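Local atomic coordinates of protein PML (Homo sapiens, PDB entry 6IMQ), a protein that probably organises PML nuclear bodies, with its zinc-binding B1-box mediating the oligomerization that regulates their biogenesis. Residues Lys33-Glu36 / Ala37-Phe41. Residues are numbered along the deposited sequence; the frame is centred on the assembly and turned at random.
Sequences KCFE and AHQWF. With ZN (zinc ion), chain I; ZN (zinc ion), chain H.
Gln39 folds back over one face of the Phe35 ring, one turn further along the helix. With chi1 at -56°, Gln39 CG lies over that face, 3.7 Å from the centroid of the Phe35 ring in a CH-pi contact. The bend at chi2 then carries the amide on toward CZ and CE1, where it stacks with its plane 22° from that of the ring. Packing there is tight, though the 3.0 Å between Gln39 CD and Phe35 CZ is unusually short and may reflect coordinate error. The same amide turns its oxygen to the neighbouring imidazole, where His38 ND1 donates to Gln39 OE1 at 2.8 Å, in the carbonyl plane and almost in the ring plane. His38 NE2 binds a zinc ion at 2.0 Å; together the zinc bond and the bond to OE1 fix the ring's rotation and would be expected to polarise it. With an alanine in place of Gln39, ND1 would probably lose its acceptor and the Phe35 ring the CH-pi contact and the stacked amide. Phe21 stacks with Phe35, and Arg47 of the second subunit packs on Gln39.

Beneath these side chains, His38 N to Cys34 O (3.0 Å) and Gln39 N to Phe35 O (2.9 Å) tie the turns together, whereas Ala37 N to Lys33 O is weak at 3.4 Å. The solvent side is looser: Lys33, Glu36 and Trp40 are exposed, and the Trp40 indole extends outward. Cys34 SG binds the other zinc ion with Cys12, Cys15 and Cys31, while Cys23, Cys26 and His44 complete the site of His38. One short helix supplying a ligand to each of two zinc sites is characteristic of the B-box zinc finger.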
loop_
_atom_site.group_PDB
_atom_site.type_symbol
_atom_site.label_atom_id
_atom_site.label_comp_id
_atom_site.label_asym_id
_atom_site.label_seq_id
_atom_site.Cartn_x
_atom_site.Cartn_y
_atom_site.Cartn_z
ATOM N N LYS B 33 1.204 13.253 5.359
ATOM C CA LYS B 33 0.380 14.109 6.212
ATOM C C LYS B 33 -1.097 14.034 5.826
ATOM O O LYS B 33 -1.962 13.929 6.703
ATOM C CB LYS B 33 0.953 15.533 6.169
ATOM C CG LYS B 33 0.113 16.606 5.533
ATOM C CD LYS B 33 -0.624 17.373 6.604
ATOM C CE LYS B 33 -1.927 17.830 6.062
ATOM N NZ LYS B 33 -1.919 19.028 5.211
ATOM N N CYS B 34 -1.412 14.050 4.528
ATOM C CA CYS B 34 -2.804 13.834 4.147
ATOM C C CYS B 34 -3.235 12.406 4.446
ATOM O O CYS B 34 -4.403 12.169 4.774
ATOM C CB CYS B 34 -3.007 14.175 2.675
ATOM S SG CYS B 34 -2.860 15.964 2.344
ATOM N N PHE B 35 -2.311 11.449 4.374
ATOM C CA PHE B 35 -2.688 10.077 4.665
ATOM C C PHE B 35 -3.048 9.893 6.137
ATOM O O PHE B 35 -4.015 9.192 6.446
ATOM C CB PHE B 35 -1.576 9.121 4.279
ATOM C CG PHE B 35 -1.929 7.700 4.509
ATOM C CD1 PHE B 35 -2.954 7.112 3.798
ATOM C CD2 PHE B 35 -1.257 6.959 5.453
ATOM C CE1 PHE B 35 -3.292 5.800 4.010
ATOM C CE2 PHE B 35 -1.585 5.649 5.676
ATOM C CZ PHE B 35 -2.603 5.059 4.945
ATOM N N GLU B 36 -2.300 10.509 7.059
ATOM C CA GLU B 36 -2.652 10.382 8.475
ATOM C C GLU B 36 -4.059 10.921 8.740
ATOM O O GLU B 36 -4.800 10.360 9.556
ATOM C CB GLU B 36 -1.607 11.085 9.350
ATOM C CG GLU B 36 -0.181 10.635 9.053
ATOM C CD GLU B 36 0.612 10.240 10.295
ATOM O OE1 GLU B 36 0.145 10.486 11.430
ATOM O OE2 GLU B 36 1.719 9.684 10.126
ATOM N N ALA B 37 -4.458 11.999 8.056
ATOM C CA ALA B 37 -5.824 12.494 8.213
ATOM C C ALA B 37 -6.838 11.506 7.648
ATOM O O ALA B 37 -7.891 11.264 8.244
ATOM C CB ALA B 37 -5.980 13.857 7.534
ATOM N N HIS B 38 -6.536 10.922 6.494
ATOM C CA HIS B 38 -7.410 9.920 5.899
ATOM C C HIS B 38 -7.609 8.737 6.844
ATOM O O HIS B 38 -8.730 8.234 6.990
ATOM C CB HIS B 38 -6.800 9.528 4.554
ATOM C CG HIS B 38 -7.391 8.311 3.927
ATOM N ND1 HIS B 38 -6.992 7.037 4.265
ATOM C CD2 HIS B 38 -8.308 8.168 2.939
ATOM C CE1 HIS B 38 -7.662 6.160 3.542
ATOM N NE2 HIS B 38 -8.465 6.821 2.728
ATOM N N GLN B 39 -6.551 8.337 7.556
ATOM C CA GLN B 39 -6.685 7.202 8.466
ATOM C C GLN B 39 -7.509 7.550 9.707
ATOM O O GLN B 39 -8.108 6.659 10.324
ATOM C CB GLN B 39 -5.309 6.691 8.909
ATOM C CG GLN B 39 -4.360 6.306 7.796
ATOM C CD GLN B 39 -4.875 5.146 6.974
ATOM O OE1 GLN B 39 -5.579 5.341 5.983
ATOM N NE2 GLN B 39 -4.519 3.928 7.371
ATOM N N TRP B 40 -7.502 8.813 10.124
ATOM C CA TRP B 40 -8.326 9.215 11.257
ATOM C C TRP B 40 -9.805 9.180 10.891
ATOM O O TRP B 40 -10.629 8.621 11.626
ATOM C CB TRP B 40 -7.917 10.609 11.713
ATOM C CG TRP B 40 -8.694 11.065 12.882
ATOM C CD1 TRP B 40 -9.844 11.806 12.876
ATOM C CD2 TRP B 40 -8.384 10.812 14.249
ATOM N NE1 TRP B 40 -10.269 12.027 14.170
ATOM C CE2 TRP B 40 -9.386 11.426 15.030
ATOM C CE3 TRP B 40 -7.348 10.122 14.893
ATOM C CZ2 TRP B 40 -9.389 11.371 16.418
ATOM C CZ3 TRP B 40 -7.348 10.071 16.275
ATOM C CH2 TRP B 40 -8.366 10.689 17.024
ATOM N N PHE B 41 -10.149 9.718 9.728
ATOM C CA PHE B 41 -11.538 9.941 9.361
ATOM C C PHE B 41 -12.166 8.796 8.590
ATOM O O PHE B 41 -13.395 8.710 8.545
ATOM C CB PHE B 41 -11.639 11.218 8.529
ATOM C CG PHE B 41 -11.358 12.454 9.310
ATOM C CD1 PHE B 41 -12.187 12.805 10.352
ATOM C CD2 PHE B 41 -10.282 13.264 9.009
ATOM C CE1 PHE B 41 -11.957 13.939 11.091
ATOM C CE2 PHE B 41 -10.045 14.409 9.742
ATOM C CZ PHE B 41 -10.882 14.743 10.790
HETATM ZN ZN ZN I . -9.534 6.022 1.262
HETATM ZN ZN ZN H . -1.079 15.782 0.871
#